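Local coordinates for glycosyl hydrolases family 31 family protein (Aspergillus niger, PDB 6DRU) that releases alpha-xylose from the non-reducing terminal glucose of xyloglucan oligosaccharides, as an alpha-xylosidase of glycoside hydrolase family 31, at residues A[23-29]-A[76-82]; A[69-73]-A[92-96]; A[95-99]-A[110-116]; A[122-126]-A[137-141]. All blocks are in the same frame, centred on the assembly; numbering follows the deposited sequence.

Interaction 1. Residues A[23-29]-A[76-82]; sequences PFGYDGF and LRNGNII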
# COMPACT_ATOMS: atom_id res chain seq x y z
N PRO A 23 -21.98 -11.78 27.01
CA PRO A 23 -21.47 -12.57 28.14
C PRO A 23 -20.89 -13.88 27.62
O PRO A 23 -21.46 -14.53 26.74
CB PRO A 23 -22.71 -12.80 29.01
CG PRO A 23 -23.86 -12.64 28.07
CD PRO A 23 -23.44 -11.60 27.08
N PHE A 24 -19.74 -14.26 28.17
CA PHE A 24 -18.99 -15.40 27.65
C PHE A 24 -18.33 -16.13 28.81
O PHE A 24 -17.39 -15.62 29.42
CB PHE A 24 -17.94 -14.94 26.63
CG PHE A 24 -17.71 -15.91 25.52
CD1 PHE A 24 -18.59 -15.98 24.46
CD2 PHE A 24 -16.61 -16.75 25.53
CE1 PHE A 24 -18.39 -16.88 23.43
CE2 PHE A 24 -16.40 -17.65 24.51
CZ PHE A 24 -17.29 -17.71 23.45
N GLY A 25 -18.83 -17.33 29.11
CA GLY A 25 -18.31 -18.10 30.22
C GLY A 25 -18.60 -17.46 31.57
O GLY A 25 -19.35 -16.49 31.69
N TYR A 26 -17.98 -18.04 32.59
CA TYR A 26 -18.13 -17.52 33.95
C TYR A 26 -17.36 -16.21 34.09
O TYR A 26 -16.16 -16.16 33.81
CB TYR A 26 -17.63 -18.54 34.96
CG TYR A 26 -18.52 -19.75 35.13
CD1 TYR A 26 -19.89 -19.62 35.24
CD2 TYR A 26 -17.98 -21.03 35.17
CE1 TYR A 26 -20.71 -20.72 35.39
CE2 TYR A 26 -18.79 -22.14 35.33
CZ TYR A 26 -20.15 -21.98 35.43
OH TYR A 26 -20.97 -23.08 35.58
N ASP A 27 -18.06 -15.16 34.51
CA ASP A 27 -17.44 -13.87 34.83
C ASP A 27 -16.65 -13.30 33.65
O ASP A 27 -15.58 -12.72 33.82
CB ASP A 27 -16.54 -13.98 36.06
CG ASP A 27 -17.10 -14.92 37.12
OD1 ASP A 27 -18.16 -14.60 37.70
OD2 ASP A 27 -16.48 -15.97 37.37
N GLY A 28 -17.19 -13.46 32.44
CA GLY A 28 -16.48 -13.03 31.25
C GLY A 28 -17.38 -12.33 30.26
O GLY A 28 -18.58 -12.59 30.19
N PHE A 29 -16.78 -11.42 29.50
CA PHE A 29 -17.43 -10.75 28.38
C PHE A 29 -16.57 -10.93 27.13
O PHE A 29 -15.34 -10.92 27.21
CB PHE A 29 -17.64 -9.26 28.65
CG PHE A 29 -18.87 -8.97 29.46
CD1 PHE A 29 -20.13 -9.33 28.99
CD2 PHE A 29 -18.78 -8.32 30.68
CE1 PHE A 29 -21.26 -9.06 29.74
CE2 PHE A 29 -19.91 -8.04 31.42
CZ PHE A 29 -21.16 -8.42 30.95
N LEU A 76 -24.71 -4.24 31.87
CA LEU A 76 -24.92 -5.67 31.73
C LEU A 76 -24.00 -6.39 32.71
O LEU A 76 -22.84 -6.02 32.86
CB LEU A 76 -24.65 -6.14 30.29
CG LEU A 76 -25.55 -7.25 29.72
CD1 LEU A 76 -25.26 -7.44 28.24
CD2 LEU A 76 -25.39 -8.56 30.48
N ARG A 77 -24.54 -7.40 33.38
CA ARG A 77 -23.79 -8.14 34.39
C ARG A 77 -23.82 -9.63 34.08
O ARG A 77 -24.87 -10.18 33.73
CB ARG A 77 -24.35 -7.90 35.79
CG ARG A 77 -23.68 -8.73 36.87
CD ARG A 77 -24.12 -8.35 38.26
NE ARG A 77 -23.47 -9.17 39.27
CZ ARG A 77 -23.63 -9.02 40.58
NH1 ARG A 77 -24.43 -8.08 41.05
NH2 ARG A 77 -22.99 -9.82 41.42
N ASN A 78 -22.66 -10.27 34.20
CA ASN A 78 -22.53 -11.71 34.06
C ASN A 78 -21.55 -12.18 35.12
O ASN A 78 -20.36 -11.85 35.06
CB ASN A 78 -22.05 -12.10 32.66
CG ASN A 78 -21.71 -13.57 32.55
OD1 ASN A 78 -22.29 -14.41 33.23
ND2 ASN A 78 -20.75 -13.89 31.68
N GLY A 79 -22.03 -12.94 36.10
CA GLY A 79 -21.16 -13.38 37.18
C GLY A 79 -20.78 -12.20 38.05
O GLY A 79 -21.64 -11.44 38.51
N ASN A 80 -19.48 -12.03 38.29
CA ASN A 80 -18.98 -10.94 39.11
C ASN A 80 -18.40 -9.81 38.28
O ASN A 80 -17.83 -8.87 38.84
CB ASN A 80 -17.94 -11.45 40.11
CG ASN A 80 -16.75 -12.14 39.45
OD1 ASN A 80 -16.39 -11.85 38.31
ND2 ASN A 80 -16.14 -13.07 40.17
N ILE A 81 -18.52 -9.87 36.95
CA ILE A 81 -18.04 -8.81 36.07
C ILE A 81 -19.25 -8.02 35.57
O ILE A 81 -20.31 -8.59 35.30
CB ILE A 81 -17.20 -9.37 34.90
CG1 ILE A 81 -16.45 -8.25 34.19
CG2 ILE A 81 -18.06 -10.12 33.90
CD1 ILE A 81 -15.51 -8.73 33.11
N ILE A 82 -19.09 -6.70 35.48
CA ILE A 82 -20.15 -5.81 35.03
C ILE A 82 -19.61 -4.94 33.91
O ILE A 82 -18.49 -4.43 33.99
CB ILE A 82 -20.70 -4.94 36.18
CG1 ILE A 82 -21.50 -5.80 37.17
CG2 ILE A 82 -21.55 -3.80 35.65
CD1 ILE A 82 -22.20 -4.98 38.24
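Asn78 grips the 25-28 turn through one amide nitrogen. Its ND2 donates to Gly25 O at 3.0 Å and to Gly28 O at 2.9 Å. Both acceptors lie close to the amide plane, and Gly28 O is met on a lone pair. CG stands anti to the backbone N of Asn78 (chi1 172°), which sends the amide across to the turn. Gly28 O also accepts from Phe24 N. Asn78 OD1 is bonded to Tyr2, so both ends of the buried amide have partners. Further along, Asp27 OD1 accepts from Asn80 N at 2.9 Å. The carboxylate and the Asn80 amide stack, with planes 23° apart. Asp27 OD2 forms a salt bridge with Arg234.

Two tight turns thus dock together: a type II turn, Gly25 to Gly28, and the type II' turn, Asn78 to Ile81, that closes the hairpin of strands 74-78 and 81-85.

The remaining contacts are mostly apolar. Phe29 CE2 lies 3.7 Å from Ile81 CG2, and Phe29 CE1 lies 4.2 Å from Leu76 CD2. Leu76 O sits at the edge of the Phe29 ring, near its plane. Pro23 CB packs against the Asn78 amide, 3.5 Å from ND2.

Interaction 2. Residues A[69-73]-A[92-96]; sequences TGTEP and TAGYR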
# COMPACT_ATOMS: atom_id res chain seq x y z
N THR A 69 -27.80 2.58 19.28
CA THR A 69 -26.79 3.42 18.65
C THR A 69 -25.84 4.04 19.66
O THR A 69 -25.03 4.89 19.30
CB THR A 69 -27.45 4.51 17.81
OG1 THR A 69 -28.47 5.17 18.57
CG2 THR A 69 -28.07 3.92 16.56
N GLY A 70 -25.93 3.63 20.93
CA GLY A 70 -25.04 4.14 21.95
C GLY A 70 -25.31 5.57 22.37
O GLY A 70 -24.39 6.27 22.80
N THR A 71 -26.56 6.03 22.26
CA THR A 71 -26.90 7.38 22.68
C THR A 71 -27.03 7.50 24.19
O THR A 71 -26.80 8.58 24.75
CB THR A 71 -28.19 7.84 22.00
OG1 THR A 71 -29.26 6.94 22.34
CG2 THR A 71 -28.02 7.87 20.49
N GLU A 72 -27.39 6.41 24.86
CA GLU A 72 -27.64 6.39 26.29
C GLU A 72 -26.82 5.28 26.95
O GLU A 72 -26.53 4.26 26.31
CB GLU A 72 -29.13 6.17 26.59
CG GLU A 72 -30.04 7.29 26.10
CD GLU A 72 -29.82 8.58 26.86
OE1 GLU A 72 -30.08 8.61 28.08
OE2 GLU A 72 -29.39 9.58 26.24
N PRO A 73 -26.43 5.46 28.20
CA PRO A 73 -25.63 4.43 28.88
C PRO A 73 -26.47 3.21 29.24
O PRO A 73 -27.67 3.30 29.50
CB PRO A 73 -25.13 5.14 30.15
CG PRO A 73 -26.12 6.24 30.38
CD PRO A 73 -26.56 6.68 29.02
N THR A 92 -22.96 12.05 28.35
CA THR A 92 -23.71 10.89 28.81
C THR A 92 -24.18 10.11 27.59
O THR A 92 -25.15 10.50 26.93
CB THR A 92 -24.89 11.31 29.68
OG1 THR A 92 -24.41 12.09 30.79
CG2 THR A 92 -25.63 10.09 30.20
N ALA A 93 -23.49 9.02 27.28
CA ALA A 93 -23.80 8.21 26.11
C ALA A 93 -23.47 6.75 26.43
O ALA A 93 -23.29 6.38 27.59
CB ALA A 93 -23.05 8.74 24.89
N GLY A 94 -23.39 5.93 25.38
CA GLY A 94 -23.12 4.52 25.57
C GLY A 94 -22.35 3.86 24.44
O GLY A 94 -22.71 2.78 23.98
N TYR A 95 -21.27 4.51 23.98
CA TYR A 95 -20.41 3.96 22.95
C TYR A 95 -19.00 3.67 23.44
O TYR A 95 -18.15 3.25 22.65
CB TYR A 95 -20.35 4.90 21.74
CG TYR A 95 -20.02 6.33 22.09
CD1 TYR A 95 -18.71 6.71 22.38
CD2 TYR A 95 -21.00 7.31 22.13
CE1 TYR A 95 -18.40 8.01 22.71
CE2 TYR A 95 -20.70 8.62 22.45
CZ TYR A 95 -19.40 8.97 22.74
OH TYR A 95 -19.10 10.27 23.06
N ARG A 96 -18.72 3.88 24.72
CA ARG A 96 -17.44 3.56 25.33
C ARG A 96 -17.64 2.45 26.35
O ARG A 96 -18.64 2.42 27.06
CB ARG A 96 -16.82 4.79 25.99
CG ARG A 96 -16.35 5.84 25.01
CD ARG A 96 -14.98 5.50 24.44
NE ARG A 96 -14.67 6.31 23.27
CZ ARG A 96 -14.84 5.91 22.01
NH1 ARG A 96 -15.32 4.69 21.77
NH2 ARG A 96 -14.53 6.71 21.00
O HOH W 1 -24.96 1.55 25.07
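The Tyr95 ring meets Gly70 O obliquely, with CD2 3.6 Å from that oxygen. With CG between its backbone N and carbonyl carbon (chi1 51°), the ring is turned to bring CD2 there. The ring also stacks on His14, and its CD1 lies over the centre of one face of the Arg96 guanidinium, 3.9 Å above the plane.

Gly70 O is also the acceptor of the direct hydrogen bond between the two loops. Gly94 N donates to it at 2.8 Å. The donor stands above the Gly70 carbonyl plane, 56° out of it. Backbone CA-H groups add two contacts: Ala93 CA to Thr71 O, 3.3 Å, and Gly94 CA to Glu72 O. A water donates to Gly94 O at 2.8 Å and has a weak bond to Glu72 O, so it links the loops a second time. Ala93 CB rests on Gly70 O.

Side-chain packing is slight and lies toward the exposed end. Pro73 CD touches Thr92 CG2 at 3.7 Å. Ala93 O lies against the proline ring, 3.3 Å from Pro73 CA.

Most of the contact is therefore backbone on backbone. Tyr95 and Arg96 both face Thr86 in a classic beta bulge. The second subunit packs here with its Ser417 on Tyr95 and Arg96, and Thr69 O bonds to Tyr414 of that subunit. The contact joins the loop between strands 66-68 and 74-78 to the loop between strands 81-85 and 98-102.

Interaction 3. Residues A[95-99]-A[110-116]; sequences YRLSF and LLTNEYA. With MAN (alpha-D-mannopyranose), chain I; MAN (alpha-D-mannopyranose), chain B.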
# COMPACT_ATOMS: atom_id res chain seq x y z
N TYR A 95 -21.27 4.51 23.98
CA TYR A 95 -20.41 3.96 22.95
C TYR A 95 -19.00 3.67 23.44
O TYR A 95 -18.15 3.25 22.65
CB TYR A 95 -20.35 4.90 21.74
CG TYR A 95 -20.02 6.33 22.09
CD1 TYR A 95 -18.71 6.71 22.38
CD2 TYR A 95 -21.00 7.31 22.13
CE1 TYR A 95 -18.40 8.01 22.71
CE2 TYR A 95 -20.70 8.62 22.45
CZ TYR A 95 -19.40 8.97 22.74
OH TYR A 95 -19.10 10.27 23.06
N ARG A 96 -18.72 3.88 24.72
CA ARG A 96 -17.44 3.56 25.33
C ARG A 96 -17.64 2.45 26.35
O ARG A 96 -18.64 2.42 27.06
CB ARG A 96 -16.82 4.79 25.99
CG ARG A 96 -16.35 5.84 25.01
CD ARG A 96 -14.98 5.50 24.44
NE ARG A 96 -14.67 6.31 23.27
CZ ARG A 96 -14.84 5.91 22.01
NH1 ARG A 96 -15.32 4.69 21.77
NH2 ARG A 96 -14.53 6.71 21.00
N LEU A 97 -16.67 1.54 26.43
CA LEU A 97 -16.78 0.36 27.28
C LEU A 97 -15.96 0.52 28.55
O LEU A 97 -14.88 1.11 28.54
CB LEU A 97 -16.32 -0.90 26.52
CG LEU A 97 -16.95 -1.14 25.15
CD1 LEU A 97 -16.52 -2.49 24.60
CD2 LEU A 97 -18.47 -1.05 25.22
N SER A 98 -16.50 -0.01 29.65
CA SER A 98 -15.80 -0.04 30.93
C SER A 98 -16.21 -1.31 31.67
O SER A 98 -17.37 -1.73 31.59
CB SER A 98 -16.12 1.19 31.79
OG SER A 98 -17.51 1.27 32.08
N PHE A 99 -15.26 -1.92 32.37
CA PHE A 99 -15.46 -3.22 33.00
C PHE A 99 -15.14 -3.13 34.49
O PHE A 99 -14.07 -2.66 34.88
CB PHE A 99 -14.59 -4.29 32.34
CG PHE A 99 -14.93 -4.53 30.90
CD1 PHE A 99 -15.95 -5.40 30.55
CD2 PHE A 99 -14.24 -3.87 29.89
CE1 PHE A 99 -16.27 -5.62 29.22
CE2 PHE A 99 -14.56 -4.09 28.56
CZ PHE A 99 -15.58 -4.97 28.23
N LEU A 110 -12.87 -1.11 39.30
CA LEU A 110 -12.69 -0.93 37.86
C LEU A 110 -11.51 -1.77 37.39
O LEU A 110 -10.36 -1.51 37.76
CB LEU A 110 -12.47 0.54 37.52
CG LEU A 110 -12.08 0.78 36.06
CD1 LEU A 110 -13.25 0.50 35.14
CD2 LEU A 110 -11.57 2.19 35.86
N LEU A 111 -11.79 -2.79 36.57
CA LEU A 111 -10.72 -3.58 35.97
C LEU A 111 -9.98 -2.79 34.91
O LEU A 111 -8.76 -2.61 34.98
CB LEU A 111 -11.30 -4.87 35.39
CG LEU A 111 -12.14 -5.71 36.36
CD1 LEU A 111 -12.83 -6.83 35.61
CD2 LEU A 111 -11.28 -6.26 37.48
N THR A 112 -10.71 -2.30 33.90
CA THR A 112 -10.16 -1.44 32.86
C THR A 112 -11.32 -0.89 32.04
O THR A 112 -12.41 -1.48 32.01
CB THR A 112 -9.18 -2.19 31.94
OG1 THR A 112 -8.71 -1.30 30.92
CG2 THR A 112 -9.87 -3.38 31.29
N ASN A 113 -11.08 0.24 31.40
CA ASN A 113 -12.01 0.81 30.43
C ASN A 113 -11.23 1.21 29.18
O ASN A 113 -10.00 1.12 29.13
CB ASN A 113 -12.78 2.00 31.01
CG ASN A 113 -11.88 3.05 31.64
OD1 ASN A 113 -10.69 3.13 31.33
ND2 ASN A 113 -12.45 3.86 32.52
N GLU A 114 -11.96 1.63 28.16
CA GLU A 114 -11.32 2.09 26.94
C GLU A 114 -10.61 3.42 27.20
O GLU A 114 -11.21 4.36 27.72
CB GLU A 114 -12.34 2.24 25.81
CG GLU A 114 -13.17 0.99 25.56
CD GLU A 114 -14.01 1.08 24.30
OE1 GLU A 114 -14.70 2.10 24.10
OE2 GLU A 114 -13.98 0.11 23.50
N TYR A 115 -9.33 3.47 26.85
CA TYR A 115 -8.51 4.65 27.11
C TYR A 115 -9.02 5.84 26.30
O TYR A 115 -8.64 6.02 25.14
CB TYR A 115 -7.05 4.38 26.79
CG TYR A 115 -6.12 5.52 27.12
CD1 TYR A 115 -5.72 5.77 28.42
CD2 TYR A 115 -5.64 6.36 26.12
CE1 TYR A 115 -4.87 6.82 28.73
CE2 TYR A 115 -4.79 7.41 26.42
CZ TYR A 115 -4.41 7.63 27.72
OH TYR A 115 -3.56 8.68 28.02
N ALA A 116 -9.88 6.65 26.90
CA ALA A 116 -10.46 7.82 26.23
C ALA A 116 -10.58 8.98 27.21
O ALA A 116 -11.68 9.37 27.62
CB ALA A 116 -11.82 7.48 25.62
C1 MAN I . -11.43 7.99 33.07
C2 MAN I . -12.15 8.13 31.74
C3 MAN I . -11.65 7.07 30.78
C4 MAN I . -10.13 7.08 30.73
C5 MAN I . -9.56 7.06 32.13
C6 MAN I . -8.06 7.13 32.05
O2 MAN I . -11.90 9.41 31.21
O3 MAN I . -12.16 7.32 29.50
O4 MAN I . -9.69 5.95 30.03
O5 MAN I . -10.05 8.16 32.86
O6 MAN I . -7.67 8.48 31.93
C1 MAN B . -10.81 5.86 37.06
C2 MAN B . -10.63 6.12 35.58
C3 MAN B . -11.89 6.70 34.98
C4 MAN B . -13.09 5.89 35.40
C5 MAN B . -13.09 5.75 36.91
C6 MAN B . -14.32 5.01 37.37
O2 MAN B . -10.29 4.93 34.91
O3 MAN B . -11.78 6.70 33.58
O4 MAN B . -14.27 6.53 34.98
O5 MAN B . -11.94 5.04 37.29
O6 MAN B . -14.45 5.13 38.77
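The antiparallel hairpin of strands 98-102 and 108-113 forms the edge of a four-stranded sheet, and here its open end meets the mannoses of a glycan attached to the protein. Phe99 and Thr112 are a hydrogen-bonded pair, with Phe99 N 2.9 Å from Thr112 O. Leu111 N donates back to Phe99 O. Leu111 and Thr112 both face Phe99, which makes a classic beta bulge. Ser98 and Asn113 are a non-hydrogen-bonded pair whose CB atoms lie 3.5 Å apart. Thr112 O sits in plane at the edge of the Phe99 ring.

Next along the pair, Glu114 N donates to Leu97 O at 3.0 Å. The Glu114 chain runs extended beyond CG and crosses Leu97 obliquely. Its OE1 accepts from Leu97 N at 3.1 Å, with the donor well above the carboxylate plane. The same oxygen forms a long salt bridge to Arg96 NH1, 3.5 Å, across planes turned 56° apart. It forms another salt bridge with Arg124.

Asn113 has CG between its backbone N and carbonyl carbon (chi1 52°), which turns the amide to the sugars. ND2 donates to O3 of the chain B mannose at 3.1 Å, the oxygen that links it to the chain I mannose. OD1 is bonded to Ser142. Ala116 N donates to O4 of the chain I mannose at 3.2 Å.

One buried carboxylate oxygen thus serves a backbone N-H and two arginines. These charges probably stabilise Glu114 as the anion, while backbone and amide groups close by hold a linkage oxygen and a hydroxyl of the glycan.

Interaction 4. Residues A[122-126]-A[137-141]; sequences NPRYY and AEFSF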
# COMPACT_ATOMS: atom_id res chain seq x y z
N ASN A 122 -8.77 7.89 19.33
CA ASN A 122 -9.93 7.04 19.51
C ASN A 122 -9.49 5.68 20.03
O ASN A 122 -8.58 5.06 19.46
CB ASN A 122 -10.69 6.88 18.19
CG ASN A 122 -12.11 6.38 18.40
OD1 ASN A 122 -12.32 5.20 18.69
ND2 ASN A 122 -13.07 7.28 18.27
N PRO A 123 -10.08 5.18 21.12
CA PRO A 123 -9.66 3.88 21.67
C PRO A 123 -9.91 2.70 20.74
O PRO A 123 -9.40 1.61 21.02
CB PRO A 123 -10.47 3.76 22.97
CG PRO A 123 -11.66 4.65 22.75
CD PRO A 123 -11.17 5.79 21.91
N ARG A 124 -10.69 2.88 19.68
CA ARG A 124 -10.88 1.87 18.64
C ARG A 124 -10.51 2.52 17.32
O ARG A 124 -11.37 3.05 16.61
CB ARG A 124 -12.32 1.34 18.64
CG ARG A 124 -12.76 0.74 19.96
CD ARG A 124 -14.10 0.02 19.84
NE ARG A 124 -15.20 0.94 19.53
CZ ARG A 124 -15.97 1.51 20.45
NH1 ARG A 124 -15.77 1.26 21.74
NH2 ARG A 124 -16.95 2.33 20.08
N TYR A 125 -9.22 2.50 16.99
CA TYR A 125 -8.68 3.21 15.84
C TYR A 125 -8.55 2.27 14.65
O TYR A 125 -7.97 1.19 14.77
CB TYR A 125 -7.33 3.83 16.18
CG TYR A 125 -6.86 4.88 15.19
CD1 TYR A 125 -6.11 4.53 14.08
CD2 TYR A 125 -7.18 6.22 15.38
CE1 TYR A 125 -5.68 5.49 13.18
CE2 TYR A 125 -6.75 7.19 14.49
CZ TYR A 125 -6.01 6.82 13.39
OH TYR A 125 -5.59 7.77 12.49
N TYR A 126 -9.09 2.69 13.50
CA TYR A 126 -9.03 1.91 12.27
C TYR A 126 -8.26 2.68 11.21
O TYR A 126 -8.35 3.90 11.13
CB TYR A 126 -10.44 1.57 11.76
CG TYR A 126 -11.31 0.90 12.79
CD1 TYR A 126 -11.14 -0.44 13.12
CD2 TYR A 126 -12.32 1.61 13.43
CE1 TYR A 126 -11.94 -1.05 14.06
CE2 TYR A 126 -13.13 1.00 14.37
CZ TYR A 126 -12.94 -0.33 14.68
OH TYR A 126 -13.74 -0.94 15.62
N ALA A 137 -5.75 -2.22 13.05
CA ALA A 137 -6.53 -1.86 14.23
C ALA A 137 -5.60 -1.56 15.39
O ALA A 137 -4.58 -2.23 15.58
CB ALA A 137 -7.50 -2.98 14.62
N GLU A 138 -5.95 -0.53 16.16
CA GLU A 138 -5.24 -0.16 17.38
C GLU A 138 -6.27 0.08 18.47
O GLU A 138 -7.00 1.07 18.43
CB GLU A 138 -4.38 1.09 17.15
CG GLU A 138 -3.21 0.86 16.20
CD GLU A 138 -2.53 2.15 15.78
OE1 GLU A 138 -2.67 2.55 14.61
OE2 GLU A 138 -1.87 2.77 16.64
N PHE A 139 -6.33 -0.83 19.44
CA PHE A 139 -7.28 -0.75 20.54
C PHE A 139 -6.54 -0.43 21.83
O PHE A 139 -5.56 -1.11 22.18
CB PHE A 139 -8.07 -2.05 20.68
CG PHE A 139 -9.30 -2.11 19.80
CD1 PHE A 139 -9.23 -1.73 18.47
CD2 PHE A 139 -10.51 -2.53 20.32
CE1 PHE A 139 -10.35 -1.78 17.67
CE2 PHE A 139 -11.64 -2.58 19.52
CZ PHE A 139 -11.56 -2.21 18.19
N SER A 140 -7.00 0.60 22.54
CA SER A 140 -6.32 1.12 23.72
C SER A 140 -7.21 0.98 24.95
O SER A 140 -8.41 1.29 24.91
CB SER A 140 -5.94 2.58 23.52
OG SER A 140 -5.08 2.73 22.40
N PHE A 141 -6.61 0.53 26.05
CA PHE A 141 -7.30 0.38 27.32
C PHE A 141 -6.50 1.08 28.41
O PHE A 141 -5.27 1.17 28.34
CB PHE A 141 -7.49 -1.10 27.68
CG PHE A 141 -8.09 -1.93 26.58
CD1 PHE A 141 -7.28 -2.56 25.64
CD2 PHE A 141 -9.46 -2.09 26.48
CE1 PHE A 141 -7.83 -3.32 24.63
CE2 PHE A 141 -10.02 -2.85 25.47
CZ PHE A 141 -9.21 -3.46 24.54
O HOH W 2 -6.55 3.13 20.20
O HOH W 3 -10.19 -0.44 23.05
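Tyr125 and Glu138 pair through two backbone hydrogen bonds: Tyr125 N to Glu138 O and Glu138 N to Tyr125 O, both 3.0 Å. Ser140 N adds a third, to Pro123 O. One water donates to Asn122 O and to Glu138 O and accepts from Ser140 OG, 2.7 Å away. Ser140 OG is also hydrogen-bonded with Arg207 NE. Another water joins Pro123 O to Ser140 O. Before the strand, Asn122 OD1 accepts from Arg124 N at 3.0 Å, on a lone pair, and closes an Asx turn, while its ND2 is hydrogen-bonded to Ser417 O of the second subunit. The charged ends look elsewhere: Arg124 to Glu114 and Glu17, Glu138 to Arg207.

Phe139 and Arg124 carry the packing. Arg124 CG lies over one face of the Phe139 ring in a CH-pi contact, 3.8 Å from the centroid and 25° off the normal. CB and CD of Arg124 lean on the same ring. Phe139 CG is anti to the carbonyl carbon (chi1 -86°), and the ring reaches across under the arginine chain. Tyr126 OH meets the ring edge near its plane, 3.6 Å from CZ, and is itself bonded to Glu17. On the other face of the sheet, Tyr125 and Glu138 lie side by side and point the same way. Their side chains come nearest at Tyr125 CD1 and Glu138 OE1, 4.0 Å apart. Tyr125 OH bonds to Leu422 N of the second subunit.

This is an antiparallel beta hairpin at the edge of a five-stranded sheet. Its Phe139 face packs on strands 28-35 and 216-222, as in the N-terminal beta-sandwich domain of family 31 enzymes.

How the interactions relate
All four contacts lie on the same side of the chain's centre and away from the active site. Interactions 1 and 3 share a four-stranded sheet and touch through Phe29 CB and Phe99 CE1, 3.9 Å apart. Interactions 2 and 3 share Tyr95 and Arg96. Arg124 of interaction 4 joins both: its NH1 lies 2.7 Å from Glu114 OE1 in a salt bridge, and its NH2 lies 3.0 Å from Tyr95 O. Interactions 1 and 4 do not touch; their nearest atoms are about 10 Å apart. Interactions 2, 3 and 4 all meet the second subunit. A bound xylose lies about 8 Å from the Thr92 side chain and about 9 Å from that of Tyr95.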